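Local coordinates for protein aquaporin aqpM (Methanothermobacter marburgensis str. Marburg, PDB 2F2B) that forms a homotetrameric membrane channel that lets water move in either direction under osmotic gradients and also passes some glycerol, at residues I87-V92 against A233-L238; T135-I141 against G191-S197; A146-V151 against S223-P229. All blocks are in the same frame, centred on the assembly; numbering follows the deposited sequence.

Interaction 1. Residues I87-V92 against A233-L238; sequences IGLWSV and AVLAAL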
loop_
_atom_site.group_PDB
_atom_site.type_symbol
_atom_site.label_atom_id
_atom_site.label_comp_id
_atom_site.label_asym_id
_atom_site.label_seq_id
_atom_site.Cartn_x
_atom_site.Cartn_y
_atom_site.Cartn_z
ATOM N N ILE A 87 9.225 6.828 26.624
ATOM C CA ILE A 87 9.792 8.031 27.229
ATOM C C ILE A 87 9.018 9.275 26.789
ATOM O O ILE A 87 8.785 10.186 27.585
ATOM C CB ILE A 87 11.295 8.165 26.873
ATOM C CG1 ILE A 87 12.076 7.040 27.564
ATOM C CG2 ILE A 87 11.830 9.532 27.295
ATOM C CD1 ILE A 87 13.536 6.950 27.172
ATOM N N GLY A 88 8.607 9.304 25.524
ATOM C CA GLY A 88 7.841 10.434 25.029
ATOM C C GLY A 88 6.536 10.599 25.790
ATOM O O GLY A 88 6.167 11.713 26.171
ATOM N N LEU A 89 5.834 9.491 26.012
ATOM C CA LEU A 89 4.567 9.511 26.740
ATOM C C LEU A 89 4.810 9.944 28.183
ATOM O O LEU A 89 4.036 10.713 28.755
ATOM C CB LEU A 89 3.919 8.122 26.718
ATOM C CG LEU A 89 3.445 7.623 25.349
ATOM C CD1 LEU A 89 3.042 6.155 25.440
ATOM C CD2 LEU A 89 2.277 8.479 24.873
ATOM N N TRP A 90 5.890 9.440 28.765
ATOM C CA TRP A 90 6.249 9.787 30.137
ATOM C C TRP A 90 6.510 11.289 30.274
ATOM O O TRP A 90 6.074 11.915 31.245
ATOM C CB TRP A 90 7.500 9.012 30.561
ATOM C CG TRP A 90 8.137 9.539 31.815
ATOM C CD1 TRP A 90 7.697 9.367 33.099
ATOM C CD2 TRP A 90 9.307 10.360 31.897
ATOM N NE1 TRP A 90 8.525 10.032 33.976
ATOM C CE2 TRP A 90 9.521 10.649 33.265
ATOM C CE3 TRP A 90 10.197 10.881 30.946
ATOM C CZ2 TRP A 90 10.589 11.438 33.706
ATOM C CZ3 TRP A 90 11.261 11.668 31.386
ATOM C CH2 TRP A 90 11.447 11.935 32.756
ATOM N N SER A 91 7.209 11.867 29.299
ATOM C CA SER A 91 7.545 13.290 29.341
ATOM C C SER A 91 6.334 14.216 29.427
ATOM O O SER A 91 6.453 15.342 29.908
ATOM C CB SER A 91 8.419 13.680 28.136
ATOM O OG SER A 91 7.675 13.725 26.931
ATOM N N VAL A 92 5.173 13.757 28.968
ATOM C CA VAL A 92 3.970 14.578 29.039
ATOM C C VAL A 92 2.937 13.990 30.000
ATOM O O VAL A 92 1.738 14.243 29.878
ATOM C CB VAL A 92 3.328 14.785 27.639
ATOM C CG1 VAL A 92 4.215 15.694 26.801
ATOM C CG2 VAL A 92 3.131 13.448 26.941
ATOM N N ALA A 233 11.126 12.255 19.906
ATOM C CA ALA A 233 9.870 11.896 20.556
ATOM C C ALA A 233 9.448 12.913 21.614
ATOM O O ALA A 233 8.296 13.340 21.647
ATOM C CB ALA A 233 9.979 10.504 21.185
ATOM N N VAL A 234 10.374 13.298 22.484
ATOM C CA VAL A 234 10.038 14.261 23.522
ATOM C C VAL A 234 9.681 15.611 22.909
ATOM O O VAL A 234 8.719 16.250 23.330
ATOM C CB VAL A 234 11.196 14.416 24.533
ATOM C CG1 VAL A 234 10.889 15.542 25.515
ATOM C CG2 VAL A 234 11.382 13.108 25.294
ATOM N N LEU A 235 10.442 16.041 21.906
ATOM C CA LEU A 235 10.154 17.312 21.248
ATOM C C LEU A 235 8.747 17.303 20.650
ATOM O O LEU A 235 8.030 18.302 20.725
ATOM C CB LEU A 235 11.180 17.598 20.143
ATOM C CG LEU A 235 12.604 17.963 20.582
ATOM C CD1 LEU A 235 13.476 18.196 19.352
ATOM C CD2 LEU A 235 12.573 19.215 21.449
ATOM N N ALA A 236 8.352 16.175 20.063
ATOM C CA ALA A 236 7.025 16.048 19.457
ATOM C C ALA A 236 5.926 16.056 20.514
ATOM O O ALA A 236 4.890 16.702 20.345
ATOM C CB ALA A 236 6.944 14.754 18.631
ATOM N N ALA A 237 6.151 15.330 21.604
ATOM C CA ALA A 237 5.170 15.264 22.681
ATOM C C ALA A 237 4.944 16.657 23.267
ATOM O O ALA A 237 3.805 17.072 23.477
ATOM C CB ALA A 237 5.648 14.300 23.765
ATOM N N LEU A 238 6.036 17.378 23.518
ATOM C CA LEU A 238 5.949 18.727 24.075
ATOM C C LEU A 238 5.291 19.704 23.102
ATOM O O LEU A 238 4.540 20.591 23.511
ATOM C CB LEU A 238 7.347 19.227 24.453
ATOM C CG LEU A 238 8.006 18.482 25.619
ATOM C CD1 LEU A 238 9.439 18.944 25.784
ATOM C CD2 LEU A 238 7.212 18.721 26.892
#
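Small residues can let two helices come close, and here the half-helix 83-91, which begins within the first NPA motif, meets helix 224-243 with segment axes 8.3 Å apart and crossing at -37°. G88 stands opposite V234, their CA atoms 4.7 Å apart. A CB on G88 would sit tightly against that of A233; without one, G88 CA lies 4.4 Å from both A233 CB and V234 CG2, and G88 O reaches to 3.6 Å from A237 CB. S91 in the p rotamer turns OG back along its own helix to donate a hydrogen bond to G88 O (2.6 Å). So occupied, OG can lie in an apolar setting, 3.8 Å from A237 CB. With V234 in the t rotamer, its CG2 lies 4.1 Å from I87 CG2, and both methyls approach S91 OG (CG1 4.0 Å, CG2 4.1 Å). V92, just past the helix and in the m rotamer, lays CG1 3.6 Å from A237 CB and 4.3 Å from L238 CD2. L89, pointing away, packs on M158 and V166 of helix 143-166. Such glycine- and alanine-lined packing of a short, half-membrane helix against a full transmembrane helix is characteristic of the aquaporin fold.

Interaction 2. Residues T135-I141 against G191-S197; sequences TAPFPGI and GNISGSS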
loop_
_atom_site.group_PDB
_atom_site.type_symbol
_atom_site.label_atom_id
_atom_site.label_comp_id
_atom_site.label_asym_id
_atom_site.label_seq_id
_atom_site.Cartn_x
_atom_site.Cartn_y
_atom_site.Cartn_z
ATOM N N THR A 135 20.506 -0.861 11.689
ATOM C CA THR A 135 20.520 0.521 11.219
ATOM C C THR A 135 21.868 1.198 11.473
ATOM O O THR A 135 22.387 1.165 12.590
ATOM C CB THR A 135 19.427 1.363 11.919
ATOM O OG1 THR A 135 19.606 1.294 13.340
ATOM C CG2 THR A 135 18.034 0.843 11.561
ATOM N N ALA A 136 22.425 1.808 10.432
ATOM C CA ALA A 136 23.699 2.522 10.537
ATOM C C ALA A 136 23.749 3.583 9.446
ATOM O O ALA A 136 23.087 3.453 8.417
ATOM C CB ALA A 136 24.872 1.549 10.382
ATOM N N PRO A 137 24.528 4.657 9.659
ATOM C CA PRO A 137 24.609 5.700 8.634
ATOM C C PRO A 137 25.033 5.102 7.294
ATOM O O PRO A 137 25.931 4.259 7.237
ATOM C CB PRO A 137 25.656 6.662 9.199
ATOM C CG PRO A 137 25.476 6.520 10.680
ATOM C CD PRO A 137 25.325 5.020 10.845
ATOM N N PHE A 138 24.379 5.527 6.220
ATOM C CA PHE A 138 24.717 5.023 4.896
ATOM C C PHE A 138 25.963 5.726 4.355
ATOM O O PHE A 138 26.442 6.690 4.950
ATOM C CB PHE A 138 23.519 5.180 3.954
ATOM C CG PHE A 138 22.559 4.018 4.011
ATOM C CD1 PHE A 138 21.901 3.698 5.198
ATOM C CD2 PHE A 138 22.359 3.211 2.895
ATOM C CE1 PHE A 138 21.061 2.582 5.276
ATOM C CE2 PHE A 138 21.519 2.091 2.957
ATOM C CZ PHE A 138 20.870 1.776 4.150
ATOM N N PRO A 139 26.516 5.241 3.230
ATOM C CA PRO A 139 27.720 5.855 2.654
ATOM C C PRO A 139 27.636 7.366 2.450
ATOM O O PRO A 139 26.708 7.871 1.818
ATOM C CB PRO A 139 27.898 5.095 1.342
ATOM C CG PRO A 139 27.387 3.726 1.694
ATOM C CD PRO A 139 26.115 4.056 2.449
ATOM N N GLY A 140 28.616 8.083 2.993
ATOM C CA GLY A 140 28.642 9.529 2.852
ATOM C C GLY A 140 27.848 10.281 3.905
ATOM O O GLY A 140 27.928 11.506 3.987
ATOM N N ILE A 141 27.083 9.558 4.717
ATOM C CA ILE A 141 26.279 10.191 5.757
ATOM C C ILE A 141 27.050 10.232 7.076
ATOM O O ILE A 141 27.490 9.200 7.580
ATOM C CB ILE A 141 24.945 9.425 5.964
ATOM C CG1 ILE A 141 24.161 9.376 4.644
ATOM C CG2 ILE A 141 24.131 10.079 7.071
ATOM C CD1 ILE A 141 23.801 10.741 4.059
ATOM N N GLY A 191 15.278 5.614 5.121
ATOM C CA GLY A 191 15.975 4.340 5.161
ATOM C C GLY A 191 17.397 4.392 4.627
ATOM O O GLY A 191 18.324 3.893 5.268
ATOM N N ASN A 192 17.573 5.009 3.463
ATOM C CA ASN A 192 18.891 5.087 2.840
ATOM C C ASN A 192 19.781 6.196 3.397
ATOM O O ASN A 192 20.835 6.501 2.831
ATOM C CB ASN A 192 18.749 5.254 1.326
ATOM C CG ASN A 192 19.778 4.443 0.553
ATOM O OD1 ASN A 192 19.500 3.332 0.111
ATOM N ND2 ASN A 192 20.979 4.992 0.403
ATOM N N ILE A 193 19.360 6.803 4.501
ATOM C CA ILE A 193 20.160 7.845 5.132
ATOM C C ILE A 193 20.710 7.328 6.461
ATOM O O ILE A 193 21.925 7.213 6.632
ATOM C CB ILE A 193 19.337 9.139 5.361
ATOM C CG1 ILE A 193 18.935 9.732 4.003
ATOM C CG2 ILE A 193 20.160 10.159 6.139
ATOM C CD1 ILE A 193 18.099 10.992 4.097
ATOM N N SER A 194 19.818 6.981 7.387
ATOM C CA SER A 194 20.230 6.489 8.704
ATOM C C SER A 194 19.742 5.075 8.995
ATOM O O SER A 194 20.062 4.505 10.037
ATOM C CB SER A 194 19.672 7.401 9.789
ATOM O OG SER A 194 18.255 7.301 9.813
ATOM N N GLY A 195 18.953 4.517 8.084
ATOM C CA GLY A 195 18.400 3.194 8.310
ATOM C C GLY A 195 17.002 3.367 8.880
ATOM O O GLY A 195 16.233 2.413 8.976
ATOM N N SER A 196 16.684 4.602 9.267
ATOM C CA SER A 196 15.374 4.964 9.818
ATOM C C SER A 196 14.897 4.057 10.948
ATOM O O SER A 196 13.859 3.396 10.838
ATOM C CB SER A 196 14.324 4.988 8.702
ATOM O OG SER A 196 13.068 5.429 9.198
ATOM N N SER A 197 15.656 4.036 12.038
ATOM C CA SER A 197 15.324 3.220 13.204
ATOM C C SER A 197 14.113 3.733 13.981
ATOM O O SER A 197 13.147 2.994 14.189
ATOM C CB SER A 197 16.521 3.161 14.154
ATOM O OG SER A 197 16.109 2.698 15.427
#
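The second NPA loop of an aquaporin is a re-entrant segment, and this contact belongs to its entry, where helix 175-194 ends and the chain turns toward the NPA motif at N199. The loop 135-141, extended up to F138, lies across that helix end. One hydrogen bond joins the two backbones: F138 N donates to I193 O at 3.0 Å and 168°. The F138 side chain then lies over the last turn in a CH-pi contact, N192 CA standing 3.8 Å from the ring centroid and only 4° off its normal, while F138 CE1 comes to 3.0 Å from G191 O. N192 ND2 lies 3.4 Å from F138 CD2, while the amide is hydrogen-bonded outside the two segments, OD1 to W55 NE1 and ND2 to F42 O. Beyond F138 a type II turn, closed by I141 N to F138 O (2.9 Å), has G140 with positive phi and returns I141 to the helix, where its CG2 is 4.1 Å from I193 CG2. G195 leaves the helix with positive phi, where a CB would be jammed against the preceding carbonyl O and would also clash with T135 CB. T135 OG1 is hydrogen-bonded to T203 in helix 200-214, and S194 OG to E150 in helix 143-166. That same S194 OG accepts from S196 N at 3.2 Å, forming an ST turn as the chain leaves the helix.

Interaction 3. Residues A146-V151 against S223-P229; sequences AMLAEV and SIYVIGP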
loop_
_atom_site.group_PDB
_atom_site.type_symbol
_atom_site.label_atom_id
_atom_site.label_comp_id
_atom_site.label_asym_id
_atom_site.label_seq_id
_atom_site.Cartn_x
_atom_site.Cartn_y
_atom_site.Cartn_z
ATOM N N ALA A 146 22.912 11.583 10.408
ATOM C CA ALA A 146 22.070 10.443 10.772
ATOM C C ALA A 146 21.265 10.794 12.016
ATOM O O ALA A 146 20.097 10.424 12.148
ATOM C CB ALA A 146 22.940 9.210 11.031
ATOM N N MET A 147 21.902 11.514 12.933
ATOM C CA MET A 147 21.248 11.939 14.161
ATOM C C MET A 147 20.060 12.838 13.825
ATOM O O MET A 147 18.964 12.656 14.350
ATOM C CB MET A 147 22.241 12.708 15.038
ATOM C CG MET A 147 21.644 13.264 16.318
ATOM S SD MET A 147 21.329 11.979 17.529
ATOM C CE MET A 147 22.962 11.829 18.269
ATOM N N LEU A 148 20.285 13.814 12.949
ATOM C CA LEU A 148 19.221 14.732 12.555
ATOM C C LEU A 148 18.068 13.970 11.906
ATOM O O LEU A 148 16.903 14.274 12.150
ATOM C CB LEU A 148 19.762 15.799 11.591
ATOM C CG LEU A 148 18.770 16.862 11.098
ATOM C CD1 LEU A 148 18.159 17.603 12.276
ATOM C CD2 LEU A 148 19.492 17.837 10.170
ATOM N N ALA A 149 18.394 12.974 11.087
ATOM C CA ALA A 149 17.369 12.171 10.422
ATOM C C ALA A 149 16.502 11.440 11.446
ATOM O O ALA A 149 15.272 11.419 11.332
ATOM C CB ALA A 149 18.023 11.164 9.474
ATOM N N GLU A 150 17.139 10.845 12.450
ATOM C CA GLU A 150 16.402 10.123 13.483
ATOM C C GLU A 150 15.519 11.064 14.306
ATOM O O GLU A 150 14.418 10.694 14.712
ATOM C CB GLU A 150 17.371 9.354 14.386
ATOM C CG GLU A 150 18.062 8.189 13.670
ATOM C CD GLU A 150 17.102 7.052 13.314
ATOM O OE1 GLU A 150 17.315 6.384 12.274
ATOM O OE2 GLU A 150 16.144 6.816 14.082
ATOM N N VAL A 151 15.991 12.282 14.554
ATOM C CA VAL A 151 15.183 13.238 15.306
ATOM C C VAL A 151 13.922 13.613 14.524
ATOM O O VAL A 151 12.813 13.567 15.063
ATOM C CB VAL A 151 15.968 14.538 15.621
ATOM C CG1 VAL A 151 15.022 15.587 16.221
ATOM C CG2 VAL A 151 17.090 14.243 16.600
ATOM N N SER A 223 24.631 5.456 19.881
ATOM C CA SER A 223 24.156 6.701 20.486
ATOM C C SER A 223 23.221 7.467 19.543
ATOM O O SER A 223 22.317 8.173 19.989
ATOM C CB SER A 223 25.338 7.591 20.900
ATOM O OG SER A 223 26.172 7.893 19.798
ATOM N N ILE A 224 23.442 7.327 18.241
ATOM C CA ILE A 224 22.601 7.993 17.247
ATOM C C ILE A 224 21.155 7.532 17.408
ATOM O O ILE A 224 20.220 8.334 17.389
ATOM C CB ILE A 224 23.040 7.629 15.810
ATOM C CG1 ILE A 224 24.399 8.255 15.501
ATOM C CG2 ILE A 224 21.978 8.073 14.800
ATOM C CD1 ILE A 224 24.996 7.778 14.196
ATOM N N TYR A 225 20.998 6.223 17.577
ATOM C CA TYR A 225 19.692 5.587 17.686
ATOM C C TYR A 225 19.069 5.573 19.073
ATOM O O TYR A 225 18.005 4.988 19.285
ATOM C CB TYR A 225 19.809 4.181 17.100
ATOM C CG TYR A 225 20.360 4.243 15.696
ATOM C CD1 TYR A 225 19.581 4.733 14.646
ATOM C CD2 TYR A 225 21.698 3.923 15.430
ATOM C CE1 TYR A 225 20.115 4.910 13.373
ATOM C CE2 TYR A 225 22.242 4.099 14.157
ATOM C CZ TYR A 225 21.444 4.595 13.134
ATOM O OH TYR A 225 21.970 4.794 11.882
ATOM N N VAL A 226 19.742 6.218 20.020
ATOM C CA VAL A 226 19.227 6.334 21.373
ATOM C C VAL A 226 18.842 7.798 21.545
ATOM O O VAL A 226 17.688 8.122 21.818
ATOM C CB VAL A 226 20.291 5.966 22.435
ATOM C CG1 VAL A 226 19.737 6.218 23.830
ATOM C CG2 VAL A 226 20.685 4.503 22.289
ATOM N N ILE A 227 19.815 8.683 21.347
ATOM C CA ILE A 227 19.589 10.115 21.492
ATOM C C ILE A 227 18.628 10.673 20.442
ATOM O O ILE A 227 17.702 11.410 20.774
ATOM C CB ILE A 227 20.922 10.895 21.410
ATOM C CG1 ILE A 227 21.898 10.375 22.469
ATOM C CG2 ILE A 227 20.670 12.381 21.635
ATOM C CD1 ILE A 227 23.282 11.000 22.395
ATOM N N GLY A 228 18.853 10.321 19.179
ATOM C CA GLY A 228 18.000 10.815 18.110
ATOM C C GLY A 228 16.519 10.560 18.335
ATOM O O GLY A 228 15.715 11.501 18.371
ATOM N N PRO A 229 16.117 9.290 18.481
ATOM C CA PRO A 229 14.704 8.965 18.702
ATOM C C PRO A 229 14.121 9.575 19.975
ATOM O O PRO A 229 13.012 10.108 19.966
ATOM C CB PRO A 229 14.707 7.436 18.735
ATOM C CG PRO A 229 15.814 7.097 17.770
ATOM C CD PRO A 229 16.895 8.073 18.190
#
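E150 inserts its side chain as a knob into the hole made by I224, Y225, G228 and P229, with CG 4.1 Å from I224 CG2 and OE2 3.7 Å from P229 CG. Its OE1 lies 3.3 Å from Y225 CE1, at the edge of the ring and near its plane. The buried carboxylate finds its hydrogen bonds where helix 175-194 runs into the second NPA loop: OE2 to L198 N, and OE1 to S197 N and S194 OG. G228 permits the close approach, since a CB there would clash with E150 CB. The axes of the two short helical segments pass 7.8 Å apart at -45°, and V151 CA makes a CA-H...O contact with G228 O at 3.6 Å. M147, with chi1 t and chi2 and chi3 both p, curls its thioether over the partner helix, setting SD 3.4 Å from G228 N and CE 3.9 Å from I227 CB. A146 CB adds an apolar contact to I224 CD1 (4.0 Å). Helix 224-243 is kinked at P229, whose nitrogen carries no hydrogen to give the turn before. A membrane-buried glutamate at a glycine-mediated helix crossing, bonded to backbone amides of the pore-forming loop, is a hallmark of the MIP family.

In the fold
Interactions 1 and 3 both use helix 224-243, with centres 15 Å apart, and in each a glycine brings helices close. Interaction 3 is buried and sets a carboxylate amid its packing; interaction 1 is only partly buried, toward the predicted cytoplasmic side, and its contacts are mostly apolar. Interaction 2, also buried, differs in kind, pairing an irregular loop with a helix end through a backbone hydrogen bond and an aromatic ring. It meets interaction 3 directly, where S194 O lies 2.7 Å from Y225 OH and S194 OG 2.8 Å from E150 OE1, probably hydrogen-bonded. Interactions 1 and 2 do not touch, their nearest atoms being about 11 Å apart.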